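Long-range contact in 3-oxo-tetronate kinase (Salmonella typhimurium, PDB 3DQQ), which probably phosphorylates 3-oxo-tetronate at its 4-position with ATP, as a member of the four-carbon acid sugar kinase family: residues A163-D176 and E192-H206. Sequence-based numbering, arbitrary orientation.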
ATOM      1  N   ALA A 163       3.896 -15.986  28.181  1.00 36.13           N
ATOM      2  CA  ALA A 163       4.177 -17.361  28.533  1.00 36.50           C
ATOM      3  C   ALA A 163       4.108 -17.520  30.048  1.00 37.36           C
ATOM      4  O   ALA A 163       4.124 -16.541  30.800  1.00 37.32           O
ATOM      5  CB  ALA A 163       5.530 -17.718  28.057  1.00 36.09           C
ATOM      6  N   GLN A 164       4.075 -18.759  30.499  1.00 37.66           N
ATOM      7  CA  GLN A 164       4.005 -19.026  31.920  1.00 38.64           C
ATOM      8  C   GLN A 164       5.273 -18.965  32.731  1.00 37.23           C
ATOM      9  O   GLN A 164       5.187 -18.845  33.919  1.00 37.13           O
ATOM     10  CB  GLN A 164       3.587 -20.439  32.123  1.00 39.06           C
ATOM     11  CG  GLN A 164       2.219 -20.775  31.638  1.00 44.94           C
ATOM     12  CD  GLN A 164       1.904 -22.181  32.097  1.00 45.26           C
ATOM     13  OE1 GLN A 164       2.266 -22.576  33.274  1.00 50.52           O
ATOM     14  NE2 GLN A 164       1.269 -22.963  31.199  1.00 48.67           N
ATOM     15  N   GLY A 165       6.439 -19.205  32.152  1.00 36.54           N
ATOM     16  CA  GLY A 165       7.630 -19.343  32.981  1.00 36.39           C
ATOM     17  C   GLY A 165       8.606 -18.193  32.882  1.00 35.91           C
ATOM     18  O   GLY A 165       8.354 -17.164  32.257  1.00 34.35           O
ATOM     19  N   ARG A 166       9.760 -18.412  33.484  1.00 36.43           N
ATOM     20  CA  ARG A 166      10.850 -17.456  33.459  1.00 37.60           C
ATOM     21  C   ARG A 166      11.807 -17.781  32.367  1.00 36.43           C
ATOM     22  O   ARG A 166      12.107 -18.955  32.109  1.00 36.96           O
ATOM     23  CB  ARG A 166      11.586 -17.478  34.768  1.00 36.88           C
ATOM     24  CG  ARG A 166      10.698 -17.012  35.853  1.00 40.10           C
ATOM     25  CD  ARG A 166      11.501 -16.632  37.083  1.00 44.36           C
ATOM     26  NE  ARG A 166      12.194 -17.805  37.625  1.00 50.98           N
ATOM     27  CZ  ARG A 166      13.508 -17.923  37.837  1.00 51.36           C
ATOM     28  NH1 ARG A 166      14.372 -16.915  37.555  1.00 50.17           N
ATOM     29  NH2 ARG A 166      13.943 -19.095  38.327  1.00 49.97           N
ATOM     30  N   CYS A 167      12.328 -16.727  31.774  1.00 35.69           N
ATOM     31  CA  CYS A 167      13.150 -16.811  30.597  1.00 35.05           C
ATOM     32  C   CYS A 167      14.553 -16.246  30.796  1.00 34.26           C
ATOM     33  O   CYS A 167      14.685 -15.160  31.225  1.00 34.60           O
ATOM     34  CB  CYS A 167      12.460 -16.002  29.529  1.00 35.27           C
ATOM     35  SG  CYS A 167      13.286 -16.107  27.970  1.00 37.88           S
ATOM     36  N   GLY A 168      15.585 -16.990  30.445  1.00 34.22           N
ATOM     37  CA  GLY A 168      16.983 -16.607  30.656  1.00 33.67           C
ATOM     38  C   GLY A 168      17.657 -16.214  29.373  1.00 33.23           C
ATOM     39  O   GLY A 168      17.002 -16.059  28.388  1.00 34.67           O
ATOM     40  N   VAL A 169      18.966 -16.025  29.399  1.00 33.63           N
ATOM     41  CA  VAL A 169      19.755 -15.594  28.240  1.00 33.82           C
ATOM     42  C   VAL A 169      21.093 -16.333  28.200  1.00 34.41           C
ATOM     43  O   VAL A 169      21.675 -16.544  29.213  1.00 35.09           O
ATOM     44  CB  VAL A 169      20.029 -14.065  28.235  1.00 33.10           C
ATOM     45  CG1 VAL A 169      20.867 -13.684  27.015  1.00 31.96           C
ATOM     46  CG2 VAL A 169      18.725 -13.276  28.230  1.00 31.48           C
ATOM     47  N   ILE A 170      21.540 -16.790  27.031  1.00 35.62           N
ATOM     48  CA  ILE A 170      22.912 -17.242  26.837  1.00 35.58           C
ATOM     49  C   ILE A 170      23.562 -16.195  25.948  1.00 36.00           C
ATOM     50  O   ILE A 170      23.248 -16.085  24.794  1.00 37.18           O
ATOM     51  CB  ILE A 170      23.006 -18.621  26.148  1.00 35.72           C
ATOM     52  CG1 ILE A 170      22.217 -19.668  26.924  1.00 36.17           C
ATOM     53  CG2 ILE A 170      24.463 -19.076  26.007  1.00 35.42           C
ATOM     54  CD1 ILE A 170      22.761 -19.995  28.230  1.00 35.99           C
ATOM     55  N   PRO A 171      24.482 -15.424  26.481  1.00 36.27           N
ATOM     56  CA  PRO A 171      25.113 -14.375  25.663  1.00 36.36           C
ATOM     57  C   PRO A 171      26.164 -14.854  24.659  1.00 36.39           C
ATOM     58  O   PRO A 171      26.817 -15.869  24.868  1.00 36.94           O
ATOM     59  CB  PRO A 171      25.799 -13.497  26.713  1.00 35.79           C
ATOM     60  CG  PRO A 171      26.061 -14.410  27.834  1.00 35.19           C
ATOM     61  CD  PRO A 171      25.031 -15.483  27.843  1.00 35.99           C
ATOM     62  N   ALA A 172      26.352 -14.066  23.609  1.00 36.92           N
ATOM     63  CA  ALA A 172      27.386 -14.291  22.576  1.00 36.63           C
ATOM     64  C   ALA A 172      28.715 -14.746  23.147  1.00 36.70           C
ATOM     65  O   ALA A 172      29.323 -15.725  22.702  1.00 36.95           O
ATOM     66  CB  ALA A 172      27.579 -13.044  21.797  1.00 35.78           C
ATOM     67  N   GLN A 173      29.166 -14.058  24.173  1.00 37.11           N
ATOM     68  CA  GLN A 173      30.444 -14.426  24.784  1.00 36.84           C
ATOM     69  C   GLN A 173      30.522 -15.878  25.251  1.00 37.13           C
ATOM     70  O   GLN A 173      31.600 -16.469  25.188  1.00 38.35           O
ATOM     71  CB  GLN A 173      30.759 -13.498  25.945  1.00 36.65           C
ATOM     72  CG  GLN A 173      31.166 -12.126  25.496  1.00 36.49           C
ATOM     73  CD  GLN A 173      30.023 -11.134  25.344  1.00 39.64           C
ATOM     74  OE1 GLN A 173      28.837 -11.468  25.554  1.00 40.83           O
ATOM     75  NE2 GLN A 173      30.376  -9.880  24.971  1.00 38.66           N
ATOM     76  N   THR A 174      29.426 -16.465  25.737  1.00 36.89           N
ATOM     77  CA  THR A 174      29.465 -17.883  26.136  1.00 36.93           C
ATOM     78  C   THR A 174      29.603 -18.795  24.906  1.00 37.21           C
ATOM     79  O   THR A 174      30.379 -19.734  24.875  1.00 36.35           O
ATOM     80  CB  THR A 174      28.207 -18.261  26.882  1.00 36.84           C
ATOM     81  OG1 THR A 174      28.059 -17.431  28.031  1.00 35.22           O
ATOM     82  CG2 THR A 174      28.227 -19.723  27.303  1.00 36.28           C
ATOM     83  N   LEU A 175      28.816 -18.510  23.886  1.00 38.39           N
ATOM     84  CA  LEU A 175      28.915 -19.227  22.629  1.00 39.03           C
ATOM     85  C   LEU A 175      30.361 -19.178  22.160  1.00 39.66           C
ATOM     86  O   LEU A 175      30.898 -20.156  21.667  1.00 39.52           O
ATOM     87  CB  LEU A 175      27.993 -18.563  21.601  1.00 38.80           C
ATOM     88  CG  LEU A 175      26.576 -19.094  21.373  1.00 38.72           C
ATOM     89  CD1 LEU A 175      25.972 -19.821  22.513  1.00 38.19           C
ATOM     90  CD2 LEU A 175      25.700 -17.953  20.974  1.00 39.31           C
ATOM     91  N   ASP A 176      30.990 -18.022  22.327  1.00 40.47           N
ATOM     92  CA  ASP A 176      32.380 -17.844  21.929  1.00 41.21           C
ATOM     93  C   ASP A 176      33.315 -18.691  22.766  1.00 40.87           C
ATOM     94  O   ASP A 176      34.377 -19.055  22.317  1.00 41.38           O
ATOM     95  CB  ASP A 176      32.790 -16.349  21.987  1.00 42.34           C
ATOM     96  CG  ASP A 176      32.085 -15.481  20.886  1.00 46.84           C
ATOM     97  OD1 ASP A 176      31.777 -16.062  19.801  1.00 50.45           O
ATOM     98  OD2 ASP A 176      31.816 -14.243  21.109  1.00 50.61           O
ATOM     99  N   GLU A 192      18.497 -23.274  37.926  1.00 44.02           N
ATOM    100  CA  GLU A 192      17.933 -22.077  38.525  1.00 44.16           C
ATOM    101  C   GLU A 192      16.405 -21.934  38.333  1.00 43.24           C
ATOM    102  O   GLU A 192      15.848 -20.958  38.793  1.00 42.77           O
ATOM    103  CB  GLU A 192      18.642 -20.825  38.002  1.00 43.85           C
ATOM    104  CG  GLU A 192      20.098 -20.720  38.442  1.00 46.28           C
ATOM    105  CD  GLU A 192      20.907 -19.620  37.721  1.00 48.45           C
ATOM    106  OE1 GLU A 192      20.328 -18.557  37.378  1.00 55.69           O
ATOM    107  OE2 GLU A 192      22.144 -19.810  37.520  1.00 56.95           O
ATOM    108  N   GLY A 193      15.730 -22.862  37.643  1.00 42.16           N
ATOM    109  CA  GLY A 193      14.286 -22.730  37.375  1.00 41.52           C
ATOM    110  C   GLY A 193      13.763 -21.953  36.153  1.00 41.25           C
ATOM    111  O   GLY A 193      12.550 -21.716  36.032  1.00 41.45           O
ATOM    112  N   TYR A 194      14.619 -21.540  35.225  1.00 40.24           N
ATOM    113  CA  TYR A 194      14.083 -20.974  33.977  1.00 39.18           C
ATOM    114  C   TYR A 194      13.418 -22.071  33.129  1.00 37.81           C
ATOM    115  O   TYR A 194      13.940 -23.159  33.070  1.00 37.23           O
ATOM    116  CB  TYR A 194      15.200 -20.336  33.196  1.00 39.39           C
ATOM    117  CG  TYR A 194      15.758 -19.143  33.858  1.00 39.57           C
ATOM    118  CD1 TYR A 194      15.231 -17.900  33.593  1.00 41.50           C
ATOM    119  CD2 TYR A 194      16.824 -19.233  34.745  1.00 40.88           C
ATOM    120  CE1 TYR A 194      15.730 -16.787  34.181  1.00 39.09           C
ATOM    121  CE2 TYR A 194      17.329 -18.117  35.346  1.00 38.52           C
ATOM    122  CZ  TYR A 194      16.761 -16.907  35.055  1.00 38.61           C
ATOM    123  OH  TYR A 194      17.206 -15.760  35.602  1.00 40.73           O
ATOM    124  N   ARG A 195      12.251 -21.792  32.541  1.00 36.88           N
ATOM    125  CA  ARG A 195      11.660 -22.651  31.498  1.00 36.51           C
ATOM    126  C   ARG A 195      12.295 -22.486  30.135  1.00 35.32           C
ATOM    127  O   ARG A 195      12.137 -23.370  29.305  1.00 35.34           O
ATOM    128  CB  ARG A 195      10.248 -22.224  31.136  1.00 37.29           C
ATOM    129  CG  ARG A 195       9.148 -22.570  31.983  1.00 39.34           C
ATOM    130  CD  ARG A 195       8.485 -23.787  31.536  1.00 40.89           C
ATOM    131  NE  ARG A 195       7.227 -23.729  30.812  1.00 37.33           N
ATOM    132  CZ  ARG A 195       6.584 -24.890  30.603  1.00 42.47           C
ATOM    133  NH1 ARG A 195       7.083 -26.009  31.103  1.00 42.27           N
ATOM    134  NH2 ARG A 195       5.463 -24.999  29.919  1.00 45.84           N
ATOM    135  N   TYR A 196      12.790 -21.286  29.831  1.00 33.31           N
ATOM    136  CA  TYR A 196      13.280 -21.000  28.499  1.00 33.24           C
ATOM    137  C   TYR A 196      14.579 -20.220  28.557  1.00 32.59           C
ATOM    138  O   TYR A 196      14.896 -19.577  29.573  1.00 31.20           O
ATOM    139  CB  TYR A 196      12.280 -20.191  27.669  1.00 32.92           C
ATOM    140  CG  TYR A 196      10.849 -20.219  28.127  1.00 33.30           C
ATOM    141  CD1 TYR A 196       9.972 -21.184  27.682  1.00 30.28           C
ATOM    142  CD2 TYR A 196      10.358 -19.242  29.003  1.00 33.60           C
ATOM    143  CE1 TYR A 196       8.645 -21.190  28.105  1.00 32.14           C
ATOM    144  CE2 TYR A 196       9.015 -19.257  29.446  1.00 32.57           C
ATOM    145  CZ  TYR A 196       8.166 -20.236  29.001  1.00 31.85           C
ATOM    146  OH  TYR A 196       6.847 -20.242  29.433  1.00 31.86           O
ATOM    147  N   ALA A 197      15.313 -20.259  27.450  1.00 32.11           N
ATOM    148  CA  ALA A 197      16.592 -19.559  27.348  1.00 32.58           C
ATOM    149  C   ALA A 197      16.663 -18.945  25.987  1.00 32.52           C
ATOM    150  O   ALA A 197      16.512 -19.658  25.007  1.00 33.07           O
ATOM    151  CB  ALA A 197      17.753 -20.530  27.547  1.00 31.19           C
ATOM    152  N   VAL A 198      16.865 -17.634  25.919  1.00 33.28           N
ATOM    153  CA  VAL A 198      17.129 -16.958  24.666  1.00 33.67           C
ATOM    154  C   VAL A 198      18.597 -17.127  24.362  1.00 34.96           C
ATOM    155  O   VAL A 198      19.459 -17.055  25.254  1.00 35.25           O
ATOM    156  CB  VAL A 198      16.804 -15.456  24.731  1.00 33.89           C
ATOM    157  CG1 VAL A 198      17.197 -14.733  23.399  1.00 32.21           C
ATOM    158  CG2 VAL A 198      15.330 -15.254  24.988  1.00 33.33           C
ATOM    159  N   LEU A 199      18.890 -17.361  23.095  1.00 35.92           N
ATOM    160  CA  LEU A 199      20.266 -17.617  22.631  1.00 36.34           C
ATOM    161  C   LEU A 199      20.751 -16.504  21.696  1.00 36.68           C
ATOM    162  O   LEU A 199      20.080 -16.170  20.712  1.00 36.20           O
ATOM    163  CB  LEU A 199      20.285 -18.944  21.878  1.00 36.35           C
ATOM    164  CG  LEU A 199      20.526 -20.240  22.644  1.00 36.76           C
ATOM    165  CD1 LEU A 199      19.836 -20.182  23.969  1.00 33.86           C
ATOM    166  CD2 LEU A 199      20.094 -21.444  21.758  1.00 36.13           C
ATOM    167  N   ASP A 200      21.894 -15.923  21.996  1.00 37.18           N
ATOM    168  CA  ASP A 200      22.431 -14.872  21.160  1.00 38.41           C
ATOM    169  C   ASP A 200      22.975 -15.405  19.833  1.00 38.12           C
ATOM    170  O   ASP A 200      23.349 -16.556  19.726  1.00 39.06           O
ATOM    171  CB  ASP A 200      23.564 -14.144  21.884  1.00 40.36           C
ATOM    172  CG  ASP A 200      23.069 -13.189  23.027  1.00 46.43           C
ATOM    173  OD1 ASP A 200      21.872 -13.267  23.462  1.00 54.00           O
ATOM    174  OD2 ASP A 200      23.926 -12.371  23.508  1.00 52.87           O
ATOM    175  N   ALA A 201      23.006 -14.551  18.822  1.00 37.72           N
ATOM    176  CA  ALA A 201      23.711 -14.824  17.590  1.00 37.78           C
ATOM    177  C   ALA A 201      23.971 -13.485  16.859  1.00 37.88           C
ATOM    178  O   ALA A 201      23.067 -12.699  16.622  1.00 36.47           O
ATOM    179  CB  ALA A 201      22.927 -15.758  16.726  1.00 37.07           C
ATOM    180  N   LEU A 202      25.234 -13.231  16.546  1.00 38.77           N
ATOM    181  CA  LEU A 202      25.642 -12.102  15.738  1.00 39.32           C
ATOM    182  C   LEU A 202      26.076 -12.553  14.357  1.00 40.06           C
ATOM    183  O   LEU A 202      26.271 -11.734  13.469  1.00 41.41           O
ATOM    184  CB  LEU A 202      26.813 -11.384  16.413  1.00 39.37           C
ATOM    185  CG  LEU A 202      26.691 -11.176  17.942  1.00 38.56           C
ATOM    186  CD1 LEU A 202      27.950 -10.447  18.535  1.00 33.49           C
ATOM    187  CD2 LEU A 202      25.345 -10.464  18.284  1.00 33.16           C
ATOM    188  N   ASN A 203      26.244 -13.845  14.159  1.00 40.56           N
ATOM    189  CA  ASN A 203      26.839 -14.339  12.929  1.00 40.54           C
ATOM    190  C   ASN A 203      26.579 -15.818  12.812  1.00 41.55           C
ATOM    191  O   ASN A 203      26.229 -16.484  13.786  1.00 41.27           O
ATOM    192  CB  ASN A 203      28.345 -14.082  12.927  1.00 39.42           C
ATOM    193  CG  ASN A 203      29.024 -14.690  14.102  1.00 39.97           C
ATOM    194  OD1 ASN A 203      28.860 -15.863  14.395  1.00 45.21           O
ATOM    195  ND2 ASN A 203      29.806 -13.917  14.784  1.00 41.29           N
ATOM    196  N   GLU A 204      26.817 -16.351  11.629  1.00 42.61           N
ATOM    197  CA  GLU A 204      26.493 -17.732  11.394  1.00 43.57           C
ATOM    198  C   GLU A 204      27.305 -18.727  12.246  1.00 42.16           C
ATOM    199  O   GLU A 204      26.804 -19.775  12.596  1.00 41.12           O
ATOM    200  CB  GLU A 204      26.443 -18.025   9.882  1.00 43.68           C
ATOM    201  CG  GLU A 204      27.677 -18.568   9.141  1.00 47.61           C
ATOM    202  CD  GLU A 204      27.295 -18.958   7.665  1.00 49.47           C
ATOM    203  OE1 GLU A 204      28.107 -19.633   6.954  1.00 54.49           O
ATOM    204  OE2 GLU A 204      26.147 -18.570   7.247  1.00 56.51           O
ATOM    205  N   ARG A 205      28.498 -18.367  12.673  1.00 41.43           N
ATOM    206  CA  ARG A 205      29.232 -19.266  13.551  1.00 41.64           C
ATOM    207  C   ARG A 205      28.491 -19.527  14.867  1.00 40.04           C
ATOM    208  O   ARG A 205      28.547 -20.614  15.436  1.00 39.68           O
ATOM    209  CB  ARG A 205      30.597 -18.679  13.842  1.00 41.10           C
ATOM    210  CG  ARG A 205      31.492 -19.539  14.675  1.00 42.73           C
ATOM    211  CD  ARG A 205      32.853 -18.785  14.955  1.00 48.82           C
ATOM    212  NE  ARG A 205      32.672 -17.328  15.251  1.00 56.11           N
ATOM    213  CZ  ARG A 205      32.440 -16.791  16.467  1.00 56.35           C
ATOM    214  NH1 ARG A 205      32.381 -17.555  17.577  1.00 54.93           N
ATOM    215  NH2 ARG A 205      32.248 -15.469  16.567  1.00 56.84           N
ATOM    216  N   HIS A 206      27.826 -18.510  15.376  1.00 38.93           N
ATOM    217  CA  HIS A 206      27.084 -18.653  16.598  1.00 38.13           C
ATOM    218  C   HIS A 206      25.956 -19.650  16.433  1.00 37.56           C
ATOM    219  O   HIS A 206      25.705 -20.482  17.319  1.00 37.04           O
ATOM    220  CB  HIS A 206      26.490 -17.318  16.973  1.00 38.52           C
ATOM    221  CG  HIS A 206      27.479 -16.366  17.564  1.00 38.15           C
ATOM    222  ND1 HIS A 206      27.317 -15.001  17.508  1.00 37.23           N
ATOM    223  CD2 HIS A 206      28.623 -16.584  18.250  1.00 37.24           C
ATOM    224  CE1 HIS A 206      28.318 -14.424  18.142  1.00 36.35           C
ATOM    225  NE2 HIS A 206      29.127 -15.362  18.598  1.00 34.45           N
TER
HETATM  226  O   HOH W   1      10.044 -20.635  34.889  1.00 30.77           O
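Strands 167-170 and 196-199 pair in parallel, C167 beside Y196 through I170 beside L199, axes 33° apart; backbone bonds run from G168 N to Y196 O, V198 N to G168 O, I170 N to V198 O and D200 N to I170 O. C167 SG touches V198 CG2 (3.7 Å) on one face; on the other, I170 and L199 lie side by side, I170 packing onto helix 179-191. Before the strands, the R166 chain, bent at chi3 (-64°), sets NH1 over one face of the Y194 ring, toward its rim, in a cation-pi contact (CZ 4.4 Å from the centroid), the planes 43° apart. G165 N donates to Y196 OH (2.9 Å), which also bonds D101. Beyond the strands, D200 OD2 accepts A172 N (3.0 Å) from above the carboxylate plane; Q127 N is a second donor to this oxygen. D176 OD1 accepts R205 NH1 (2.7 Å), in a salt bridge, and H206 NE2 (3.0 Å) from opposite faces of its carboxylate. L202 N donates to H206 ND1, so both ring nitrogens are engaged and the imidazole's rotation is fixed. Helices 172-177 and 179-191 connect these parallel strands, the outer end of the parallel sheet in the sugar-binding N-terminal domain.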